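Local coordinates for protein cyanuric acid amidohydrolase (Azorhizobium caulinodans, PDB 4NQ3) that hydrolyses cyanuric acid, opening its s-triazine ring to give carboxybiuret, a step in the breakdown of herbicides such as atrazine, at residues L91-A96 with L107-A112; L117-L122 with V165-A170; P158-M163 with A173-S178. One frame throughout, in Å; residues are numbered along the deposited sequence.

Contact 1 of 3, residues L91-A96 with L107-A112; sequences LVFERA and LAIGRA. With SO4 (sulfate ion), chain D.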
# COMPACT_ATOMS: atom_id res chain seq x y z
N LEU A 91 -8.40 -18.17 18.61
CA LEU A 91 -7.90 -19.23 19.46
C LEU A 91 -8.48 -19.05 20.86
O LEU A 91 -8.05 -18.14 21.59
CB LEU A 91 -6.40 -19.16 19.53
CG LEU A 91 -5.73 -20.48 19.71
CD1 LEU A 91 -6.35 -21.45 18.73
CD2 LEU A 91 -4.26 -20.26 19.44
N VAL A 92 -9.46 -19.87 21.26
CA VAL A 92 -10.05 -19.70 22.59
C VAL A 92 -9.41 -20.64 23.59
O VAL A 92 -9.33 -21.84 23.36
CB VAL A 92 -11.55 -19.96 22.60
CG1 VAL A 92 -12.07 -19.79 24.02
CG2 VAL A 92 -12.25 -18.98 21.69
N PHE A 93 -8.95 -20.07 24.70
CA PHE A 93 -8.29 -20.81 25.79
C PHE A 93 -9.24 -20.94 26.97
O PHE A 93 -9.57 -19.93 27.60
CB PHE A 93 -7.03 -20.07 26.23
CG PHE A 93 -5.92 -20.11 25.22
CD1 PHE A 93 -5.06 -21.20 25.15
CD2 PHE A 93 -5.73 -19.06 24.34
CE1 PHE A 93 -4.02 -21.24 24.22
CE2 PHE A 93 -4.70 -19.08 23.40
CZ PHE A 93 -3.84 -20.17 23.34
N GLU A 94 -9.65 -22.17 27.26
CA GLU A 94 -10.64 -22.44 28.31
C GLU A 94 -10.03 -23.25 29.43
O GLU A 94 -9.21 -24.10 29.18
CB GLU A 94 -11.82 -23.19 27.70
CG GLU A 94 -12.98 -23.50 28.64
CD GLU A 94 -14.04 -24.38 27.97
OE1 GLU A 94 -13.79 -24.82 26.83
OE2 GLU A 94 -15.12 -24.63 28.57
N ARG A 95 -10.39 -22.96 30.67
CA ARG A 95 -10.01 -23.81 31.80
C ARG A 95 -11.23 -24.65 32.22
O ARG A 95 -12.29 -24.09 32.48
CB ARG A 95 -9.50 -22.95 32.96
CG ARG A 95 -9.13 -23.71 34.24
CD ARG A 95 -8.63 -22.78 35.34
NE ARG A 95 -9.66 -21.81 35.69
CZ ARG A 95 -9.41 -20.59 36.19
NH1 ARG A 95 -8.16 -20.18 36.39
NH2 ARG A 95 -10.43 -19.77 36.47
N ALA A 96 -11.09 -25.97 32.30
CA ALA A 96 -12.21 -26.83 32.70
C ALA A 96 -11.75 -27.74 33.84
O ALA A 96 -10.57 -27.75 34.16
CB ALA A 96 -12.71 -27.63 31.53
N LEU A 107 -0.89 -28.93 29.64
CA LEU A 107 -0.94 -27.52 29.32
C LEU A 107 -1.58 -26.77 30.47
O LEU A 107 -2.61 -27.20 30.98
CB LEU A 107 -1.73 -27.28 28.03
CG LEU A 107 -1.91 -25.82 27.56
CD1 LEU A 107 -0.59 -25.10 27.47
CD2 LEU A 107 -2.63 -25.75 26.22
N ALA A 108 -0.93 -25.69 30.90
CA ALA A 108 -1.48 -24.78 31.91
C ALA A 108 -1.58 -23.38 31.32
O ALA A 108 -0.75 -23.00 30.49
CB ALA A 108 -0.62 -24.77 33.16
N ILE A 109 -2.57 -22.62 31.79
CA ILE A 109 -2.89 -21.30 31.28
C ILE A 109 -3.08 -20.30 32.41
O ILE A 109 -3.81 -20.57 33.36
CB ILE A 109 -4.17 -21.31 30.48
CG1 ILE A 109 -4.11 -22.36 29.39
CG2 ILE A 109 -4.46 -19.92 29.91
CD1 ILE A 109 -5.47 -22.75 28.95
N GLY A 110 -2.44 -19.15 32.31
CA GLY A 110 -2.65 -18.10 33.30
C GLY A 110 -2.85 -16.77 32.62
O GLY A 110 -2.29 -16.52 31.55
N ARG A 111 -3.67 -15.90 33.20
CA ARG A 111 -3.88 -14.61 32.58
C ARG A 111 -3.64 -13.53 33.61
O ARG A 111 -3.66 -13.83 34.80
CB ARG A 111 -5.30 -14.48 32.03
CG ARG A 111 -6.29 -14.88 33.02
CD ARG A 111 -7.64 -14.34 32.79
NE ARG A 111 -8.52 -14.89 33.81
CZ ARG A 111 -9.85 -14.91 33.74
NH1 ARG A 111 -10.45 -14.41 32.66
NH2 ARG A 111 -10.57 -15.46 34.73
N ALA A 112 -3.48 -12.29 33.15
CA ALA A 112 -3.34 -11.13 34.01
C ALA A 112 -3.53 -9.88 33.17
O ALA A 112 -3.34 -9.92 31.95
CB ALA A 112 -1.98 -11.12 34.69
S SO4 D . -8.32 -16.62 37.41
O1 SO4 D . -8.68 -15.72 38.51
O2 SO4 D . -7.35 -17.64 37.83
O3 SO4 D . -9.55 -17.27 36.92
O4 SO4 D . -7.70 -15.81 36.36
O HOH W 1 -5.79 -20.46 35.40
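Phe93 and Ile109 meet in the buried seam between two β-sheets, one in what is taken to be the first repeating unit of the chain and the other in the second. Strand 89-97 belongs to the first sheet; strand 106-113 is the outermost strand of the second within this chain. The meeting is narrow and apolar. CD1 of Ile109 lies 4.1 Å from CD1 of Phe93, oblique to the ring, and 4.0 Å from the backbone O of Glu94. With CG1 anti to the carbonyl carbon (chi1 -53°) and the chain then extended, Ile109 has its CD1 placed against Phe93 and the Glu94 carbonyl. Apolar side chains suit this buried site, whose neighbours Leu239, Leu35 and Val6 are apolar too; Phe38 meets the Phe93 ring edge-to-face. Glu94 turns its side chain the other way, where Ala30 N and His7 NE2 hold its carboxylate.

Toward solvent the seam changes character, because Arg95 and Arg111 grip one sulfate, probably from the crystallisation liquor. Arg95 NH2 reaches its O3 at 2.7 Å, and NH1 its O2 at 3.0 Å and 167°. From the other strand, Arg111 NE bonds to O4 at 2.8 Å and NH2 to O3 at 3.0 Å. The sulfur lies in the plane of both guanidinium groups, at their edges, and the anion probably offsets their like charges. A water also links Arg95 NH1 to Ile109 O. The monomer is built from three repeating units of like structure, and this contact joins the sheets of the predicted first and second.

Contact 2 of 3, residues L117-L122 with V165-A170; sequences LPFEAL and VKEAEA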
# COMPACT_ATOMS: atom_id res chain seq x y z
N LEU A 117 -1.31 2.34 30.77
CA LEU A 117 0.11 2.67 30.68
C LEU A 117 0.29 4.12 30.29
O LEU A 117 -0.10 4.50 29.17
CB LEU A 117 0.78 1.78 29.63
CG LEU A 117 2.23 2.13 29.30
CD1 LEU A 117 3.13 1.77 30.45
CD2 LEU A 117 2.67 1.45 28.00
N PRO A 118 0.89 4.93 31.18
CA PRO A 118 1.24 6.34 30.91
C PRO A 118 2.02 6.45 29.60
O PRO A 118 2.94 5.66 29.40
CB PRO A 118 2.10 6.74 32.09
CG PRO A 118 1.76 5.75 33.17
CD PRO A 118 1.41 4.47 32.48
N PHE A 119 1.64 7.37 28.72
CA PHE A 119 2.26 7.44 27.40
C PHE A 119 3.77 7.65 27.48
O PHE A 119 4.51 7.30 26.56
CB PHE A 119 1.62 8.57 26.59
CG PHE A 119 0.22 8.28 26.15
CD1 PHE A 119 -0.20 6.99 25.95
CD2 PHE A 119 -0.69 9.32 25.98
CE1 PHE A 119 -1.50 6.72 25.54
CE2 PHE A 119 -2.00 9.07 25.59
CZ PHE A 119 -2.41 7.78 25.37
N GLU A 120 4.23 8.21 28.59
CA GLU A 120 5.65 8.51 28.72
C GLU A 120 6.40 7.33 29.34
O GLU A 120 7.62 7.40 29.54
CB GLU A 120 5.86 9.77 29.54
CG GLU A 120 5.27 9.71 30.93
CD GLU A 120 3.79 10.07 30.97
OE1 GLU A 120 3.33 10.57 32.02
OE2 GLU A 120 3.10 9.87 29.94
N ALA A 121 5.66 6.27 29.66
CA ALA A 121 6.28 5.04 30.13
C ALA A 121 6.51 4.04 28.98
O ALA A 121 7.36 3.16 29.08
CB ALA A 121 5.45 4.42 31.21
N LEU A 122 5.77 4.20 27.89
CA LEU A 122 5.84 3.26 26.77
C LEU A 122 7.25 3.25 26.21
O LEU A 122 7.87 4.29 26.04
CB LEU A 122 4.81 3.63 25.69
CG LEU A 122 4.73 2.77 24.43
CD1 LEU A 122 3.28 2.56 23.97
CD2 LEU A 122 5.56 3.39 23.30
N VAL A 165 0.73 11.49 21.37
CA VAL A 165 2.01 12.15 21.59
C VAL A 165 1.79 13.62 21.95
O VAL A 165 2.44 14.15 22.86
CB VAL A 165 2.91 12.06 20.36
CG1 VAL A 165 4.01 13.10 20.44
CG2 VAL A 165 3.47 10.64 20.21
N LYS A 166 0.90 14.28 21.23
CA LYS A 166 0.63 15.68 21.50
C LYS A 166 -0.10 15.83 22.84
O LYS A 166 0.08 16.84 23.52
CB LYS A 166 -0.16 16.33 20.35
CG LYS A 166 0.65 16.53 19.07
CD LYS A 166 1.88 17.44 19.31
CE LYS A 166 2.95 17.30 18.20
NZ LYS A 166 4.11 18.27 18.31
N GLU A 167 -0.88 14.83 23.24
CA GLU A 167 -1.52 14.88 24.57
C GLU A 167 -0.45 14.86 25.65
O GLU A 167 -0.51 15.64 26.59
CB GLU A 167 -2.48 13.71 24.81
CG GLU A 167 -3.77 13.75 23.97
CD GLU A 167 -4.72 12.58 24.25
OE1 GLU A 167 -4.79 12.15 25.44
OE2 GLU A 167 -5.38 12.09 23.29
N ALA A 168 0.54 14.01 25.47
CA ALA A 168 1.60 13.85 26.43
C ALA A 168 2.44 15.11 26.54
O ALA A 168 2.78 15.57 27.64
CB ALA A 168 2.45 12.69 26.04
N GLU A 169 2.78 15.68 25.39
CA GLU A 169 3.58 16.90 25.39
C GLU A 169 2.81 18.05 26.02
O GLU A 169 3.40 18.91 26.67
CB GLU A 169 3.99 17.27 23.96
CG GLU A 169 4.86 16.23 23.28
CD GLU A 169 5.27 16.66 21.88
OE1 GLU A 169 4.88 17.78 21.46
OE2 GLU A 169 5.98 15.87 21.21
N ALA A 170 1.49 18.03 25.88
CA ALA A 170 0.65 19.10 26.40
C ALA A 170 0.74 19.22 27.92
O ALA A 170 0.54 20.30 28.48
CB ALA A 170 -0.79 18.89 25.97
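The backbones of Phe119 and Ala168 come closest here, CA to CA 6.5 Å, where the loop 117-122 bends past the helix that carries residues 165-170. Phe119 is the residue that spans the gap. Its CB lies 4.2 Å from the CB of Ala168, and the small methyl of the alanine, pointing at the loop, lets the two backbones draw this near. A chi1 of -71° leaves the Phe119 ring beside its own backbone N, and from there it extends to the preceding helical residue, its CE2 coming within 4.2 Å of Glu167 OE1. The oxygen lies near the ring plane, at the edge, and the carboxylate is turned 71° from the ring. An acidic oxygen is suited to that edge, since the ring hydrogens carry slight positive charge, though at this range the attraction can only be weak.

The loop contains a type I β-turn over Pro118-Ala121, closed by Ala121 N on Pro118 O at 2.8 Å, with Phe119 and Glu120 at its two central positions. The turn lies between strand 106-113 and helix 125-141; within what is predicted to be the second repeating unit, it packs this loop on helix 162-170.

Further partners surround both sides. Glu120 forms a salt bridge through OE1 with Arg171, just beyond the helical segment, and gives its backbone O to Arg124. Leu160 touches Phe119 as well, and Thr175 packs on Ala168. Along the helix itself, Lys166 NZ pairs with Glu169 OE1 at 3.3 Å, a salt bridge approached from the syn side, 29° out of the carboxylate plane.

Contact 3 of 3, residues P158-M163 with A173-S178; sequences PLLTAM and ATTATS. With BR8 (barbituric acid), chain J; SO4 (sulfate ion), chain H.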
# COMPACT_ATOMS: atom_id res chain seq x y z
N PRO A 158 0.07 -1.48 24.14
CA PRO A 158 -0.47 -0.29 23.46
C PRO A 158 0.50 0.27 22.45
O PRO A 158 1.51 -0.39 22.19
CB PRO A 158 -0.70 0.69 24.62
CG PRO A 158 0.28 0.30 25.63
CD PRO A 158 0.41 -1.19 25.54
N LEU A 159 0.17 1.41 21.85
CA LEU A 159 1.07 2.11 20.94
C LEU A 159 0.76 3.60 21.00
O LEU A 159 -0.16 4.01 21.70
CB LEU A 159 0.92 1.59 19.51
CG LEU A 159 -0.49 1.65 18.88
CD1 LEU A 159 -0.86 3.07 18.47
CD2 LEU A 159 -0.59 0.73 17.70
N LEU A 160 1.50 4.39 20.24
CA LEU A 160 1.26 5.83 20.19
C LEU A 160 0.73 6.31 18.83
O LEU A 160 1.19 5.87 17.77
CB LEU A 160 2.54 6.60 20.53
CG LEU A 160 3.15 6.32 21.90
CD1 LEU A 160 4.38 7.17 22.10
CD2 LEU A 160 2.13 6.62 22.98
N THR A 161 -0.25 7.20 18.88
CA THR A 161 -0.69 7.91 17.69
C THR A 161 -0.24 9.36 17.81
O THR A 161 0.16 9.80 18.89
CB THR A 161 -2.20 7.87 17.52
OG1 THR A 161 -2.79 8.57 18.62
CG2 THR A 161 -2.70 6.42 17.48
N ALA A 162 -0.34 10.10 16.71
CA ALA A 162 0.01 11.51 16.74
C ALA A 162 -0.73 12.22 17.88
O ALA A 162 -0.12 12.96 18.66
CB ALA A 162 -0.30 12.17 15.39
N MSE A 163 -2.04 11.96 17.99
CA MSE A 163 -2.87 12.61 18.99
C MSE A 163 -2.34 12.34 20.41
O MSE A 163 -2.26 13.25 21.24
CB MSE A 163 -4.33 12.15 18.87
CG MSE A 163 -5.35 12.99 19.64
SE MSE A 163 -7.14 12.68 18.94
CE MSE A 163 -8.08 14.32 19.46
N ALA A 173 5.22 16.16 29.44
CA ALA A 173 5.90 14.87 29.30
C ALA A 173 6.52 14.73 27.92
O ALA A 173 6.17 15.47 27.00
CB ALA A 173 4.93 13.73 29.56
N THR A 174 7.46 13.81 27.80
CA THR A 174 7.94 13.40 26.48
C THR A 174 7.61 11.93 26.27
O THR A 174 7.49 11.16 27.22
CB THR A 174 9.45 13.59 26.33
OG1 THR A 174 10.13 12.83 27.34
CG2 THR A 174 9.80 15.07 26.46
N THR A 175 7.41 11.52 25.03
CA THR A 175 7.26 10.11 24.77
C THR A 175 8.59 9.66 24.18
O THR A 175 9.41 10.50 23.82
CB THR A 175 6.09 9.78 23.82
OG1 THR A 175 6.26 10.45 22.56
CG2 THR A 175 4.78 10.21 24.43
N ALA A 176 8.81 8.35 24.14
CA ALA A 176 10.08 7.79 23.69
C ALA A 176 10.25 7.92 22.18
O ALA A 176 11.32 7.69 21.63
CB ALA A 176 10.18 6.35 24.12
N THR A 177 9.16 8.27 21.50
CA THR A 177 9.19 8.46 20.06
C THR A 177 8.02 9.30 19.62
O THR A 177 7.07 9.49 20.39
CB THR A 177 9.14 7.12 19.30
OG1 THR A 177 9.46 7.35 17.92
CG2 THR A 177 7.73 6.54 19.35
N SER A 178 8.08 9.79 18.39
CA SER A 178 6.92 10.42 17.79
C SER A 178 6.52 9.67 16.53
O SER A 178 5.45 9.93 15.98
CB SER A 178 7.21 11.89 17.47
OG SER A 178 7.77 12.57 18.58
N1 BR8 J . 12.64 7.98 15.87
C2 BR8 J . 12.20 9.13 15.26
O2 BR8 J . 12.23 9.19 14.04
N3 BR8 J . 11.74 10.19 16.00
C4 BR8 J . 11.69 10.14 17.41
O4 BR8 J . 11.27 11.11 17.98
C5 BR8 J . 12.15 8.94 18.26
C6 BR8 J . 12.62 7.83 17.28
O8 BR8 J . 13.02 6.78 17.74
S SO4 H . -6.45 8.07 19.25
O1 SO4 H . -7.78 7.48 19.42
O2 SO4 H . -6.33 8.86 18.01
O3 SO4 H . -5.53 6.94 19.21
O4 SO4 H . -6.11 8.93 20.40
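Leu160 and Thr175 reach toward each other tip to tip, joining the N-cap region of helix 162-170 to the loop that leads on to helix 180-199. One methyl does the touching: CD1 of Leu160 lies 3.6 Å from CB of Thr175 and 3.9 Å from the backbone O of Thr177. Leucine suits this place because one branch, CD1, reaches the CB and CG2 of Thr175 while the side chain stays buried against Val165 of the helix, which also packs on Thr175.

The loop is braced from within. Thr175 OG1, set between its own N and carbonyl carbon by a chi1 of 59°, donates a hydrogen bond to Thr177 O; the donor is tilted 28° from the carbonyl plane. Thr177 OG1 in turn bonds to Asp179 N. It also faces C5 of a bound barbituric acid, whose pocket is formed by Ala176, Thr177, Ser178 and Lys182.

Behind Leu160, Ser183 OG bonds to its backbone N, and Pro158 O meets the hydroxyls of Ser187 and of Ser227, a substrate-binding residue. Thr161 is the N-cap, a place suited to a short hydroxyl side chain; its OG1 makes a weak bond to Arg164 N. Ala162 N donates a hydrogen bond to Asp303 OD1 of a second subunit. Thr161 OG1 also donates to O3 of a sulfate, at 3.2 Å.

How the contacts relate
Contacts 2 and 3 form one packing unit, their centres 6 Å apart, and both use helix 162-170. Their segments alternate along the chain and touch directly: Ala168 O lies 3.1 Å from Ala173 N, a probable hydrogen bond, and Leu117 CD2 is 3.6 Å from Pro158 CG. Contact 1 stands on the other side of the chain's centre from contact 3, centres 32 Å away, and touches neither. The Phe93 side chain is about 12 Å from that of the active-site Lys156, and the Leu160 side chain about 8 Å from that of the substrate-binding Ser227. Of two barbituric acids, one lies about 12 Å from the Ala168 side chain, the other about 13 Å from that of Leu160.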